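ATP-dependent Clp endopeptidase (Clostridium difficile, PDB 3FES) is the amino-terminal domain of ClpC, the ATP-dependent chaperone of a Clp protease, and probably takes part in recruiting adaptors and substrates, as in relatives. Local coordinates at residues Lys87-Leu92 against Leu111-Gln116. Numbering follows the deposited sequence. Where two conformers were deposited one is given.
Sequences KQILEL and LLAIIQ
I89 and A113 meet at a backbone carbonyl: with no aromatic ring in the contact, the flat groups involved are two backbone carbonyls, each touched by a methyl at its oxygen end and somewhat out of the peptide plane. A113 CB lies 3.3 Å from I89 O, with a C–O–CB angle of about 127°. In the reverse direction, L92 CD2 comes within 3.6 Å of A113 O. No hydrogen bond crosses, so the pairing rests on van der Waals fit. The small A113 allows this closeness: its CA is 5.3 Å from that of I89. The axes of the two segments approach to 8.2 Å, with 124° between their N-to-C directions. In the mostly helical Clp amino-terminal domain, this crossing joins helix 84-99 to helix 107-117, with helix 33-43 covering the deeper side through S33, on I89, and I36 and L40, on I114. There I89 CG2, anti to the backbone N, lies 3.9 Å from both A113 CB and I114 CG1, the two isoleucine side chains running obliquely to each other. A113 CB is also met by L92 CB, at 3.8 Å. L92 CG is anti to its backbone N (chi1 -163°), and from it CD2 reaches Q116 CB at 3.8 Å, the two side chains crossing at about a right angle. Q116 lies at the exposed margin, where it also packs on F96.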
loop_
_atom_site.group_PDB
_atom_site.type_symbol
_atom_site.label_atom_id
_atom_site.label_comp_id
_atom_site.label_asym_id
_atom_site.label_seq_id
_atom_site.Cartn_x
_atom_site.Cartn_y
_atom_site.Cartn_z
ATOM N N LYS A 87 -3.951 3.887 9.316
ATOM C CA LYS A 87 -4.493 5.247 9.440
ATOM C C LYS A 87 -3.421 6.336 9.353
ATOM O O LYS A 87 -3.639 7.363 8.706
ATOM C CB LYS A 87 -5.328 5.406 10.720
ATOM C CG LYS A 87 -6.669 4.622 10.617
ATOM C CD LYS A 87 -7.615 4.928 11.780
ATOM C CE LYS A 87 -8.151 6.353 11.701
ATOM N NZ LYS A 87 -9.326 6.412 10.795
ATOM N N GLN A 88 -2.268 6.098 9.990
ATOM C CA GLN A 88 -1.149 7.016 9.925
ATOM C C GLN A 88 -0.592 7.130 8.502
ATOM O O GLN A 88 -0.265 8.225 8.045
ATOM C CB GLN A 88 -0.038 6.555 10.889
ATOM C CG GLN A 88 -0.390 6.762 12.357
ATOM C CD GLN A 88 0.007 8.144 12.890
ATOM O OE1 GLN A 88 -0.840 8.906 13.396
ATOM N NE2 GLN A 88 1.302 8.469 12.797
ATOM N N ILE A 89 -0.483 6.001 7.821
ATOM C CA ILE A 89 -0.047 5.979 6.405
ATOM C C ILE A 89 -0.974 6.814 5.536
ATOM O O ILE A 89 -0.512 7.643 4.711
ATOM C CB ILE A 89 0.037 4.536 5.873
ATOM C CG1 ILE A 89 1.286 3.859 6.457
ATOM C CG2 ILE A 89 0.042 4.514 4.279
ATOM C CD1 ILE A 89 1.265 2.321 6.375
ATOM N N LEU A 90 -2.291 6.630 5.720
ATOM C CA LEU A 90 -3.209 7.418 4.899
ATOM C C LEU A 90 -3.144 8.911 5.207
ATOM O O LEU A 90 -3.235 9.726 4.309
ATOM C CB LEU A 90 -4.638 6.899 4.994
ATOM C CG LEU A 90 -4.790 5.473 4.447
ATOM C CD1 LEU A 90 -6.263 5.076 4.631
ATOM C CD2 LEU A 90 -4.360 5.289 2.959
ATOM N N GLU A 91 -3.061 9.264 6.485
ATOM C CA GLU A 91 -2.840 10.654 6.881
ATOM C C GLU A 91 -1.548 11.204 6.282
ATOM O O GLU A 91 -1.541 12.316 5.730
ATOM C CB GLU A 91 -2.851 10.741 8.407
ATOM C CG GLU A 91 -2.631 12.081 9.005
ATOM C CD GLU A 91 -2.660 11.973 10.540
ATOM O OE1 GLU A 91 -1.782 11.303 11.125
ATOM O OE2 GLU A 91 -3.568 12.548 11.148
ATOM N N LEU A 92 -0.470 10.436 6.355
ATOM C CA LEU A 92 0.778 10.852 5.727
ATOM C C LEU A 92 0.706 11.037 4.190
ATOM O O LEU A 92 1.326 11.948 3.633
ATOM C CB LEU A 92 1.847 9.826 6.058
ATOM C CG LEU A 92 3.336 10.159 5.882
ATOM C CD1 LEU A 92 3.732 11.450 6.608
ATOM C CD2 LEU A 92 4.133 8.979 6.431
ATOM N N LEU A 111 2.100 5.011 -1.465
ATOM C CA LEU A 111 3.342 4.222 -1.413
ATOM C C LEU A 111 4.487 5.048 -0.781
ATOM O O LEU A 111 5.280 4.524 0.007
ATOM C CB LEU A 111 3.703 3.694 -2.837
ATOM C CG LEU A 111 4.952 2.774 -2.868
ATOM C CD1 LEU A 111 4.817 1.574 -1.926
ATOM C CD2 LEU A 111 5.213 2.308 -4.355
ATOM N N LEU A 112 4.562 6.340 -1.096
ATOM C CA LEU A 112 5.545 7.230 -0.438
ATOM C C LEU A 112 5.419 7.158 1.103
ATOM O O LEU A 112 6.403 7.133 1.868
ATOM C CB LEU A 112 5.258 8.663 -0.848
ATOM C CG LEU A 112 6.331 9.727 -0.987
ATOM C CD1 LEU A 112 7.648 9.166 -1.510
ATOM C CD2 LEU A 112 5.732 10.711 -2.002
ATOM N N ALA A 113 4.167 7.188 1.534
ATOM C CA ALA A 113 3.840 7.176 2.962
ATOM C C ALA A 113 4.178 5.847 3.628
ATOM O O ALA A 113 4.685 5.841 4.766
ATOM C CB ALA A 113 2.312 7.473 3.106
ATOM N N ILE A 114 3.915 4.732 2.931
ATOM C CA ILE A 114 4.302 3.402 3.438
ATOM C C ILE A 114 5.798 3.418 3.706
ATOM O O ILE A 114 6.257 3.077 4.802
ATOM C CB ILE A 114 3.944 2.266 2.444
ATOM C CG1 ILE A 114 2.415 2.024 2.461
ATOM C CG2 ILE A 114 4.608 0.931 2.874
ATOM C CD1 ILE A 114 1.958 1.023 1.373
ATOM N N ILE A 115 6.557 3.829 2.706
ATOM C CA ILE A 115 8.047 3.862 2.827
ATOM C C ILE A 115 8.542 4.787 3.941
ATOM O O ILE A 115 9.406 4.404 4.773
ATOM C CB ILE A 115 8.678 4.206 1.477
ATOM C CG1 ILE A 115 8.407 3.056 0.508
ATOM C CG2 ILE A 115 10.246 4.460 1.600
ATOM C CD1 ILE A 115 8.717 3.387 -0.976
ATOM N N GLN A 116 7.996 5.994 3.980
ATOM C CA GLN A 116 8.308 6.951 5.034
ATOM C C GLN A 116 8.011 6.472 6.435
ATOM O O GLN A 116 8.799 6.751 7.356
ATOM C CB GLN A 116 7.539 8.234 4.824
ATOM C CG GLN A 116 8.315 9.211 4.053
ATOM C CD GLN A 116 9.487 9.674 4.833
ATOM O OE1 GLN A 116 9.350 10.123 5.976
ATOM N NE2 GLN A 116 10.664 9.527 4.255
#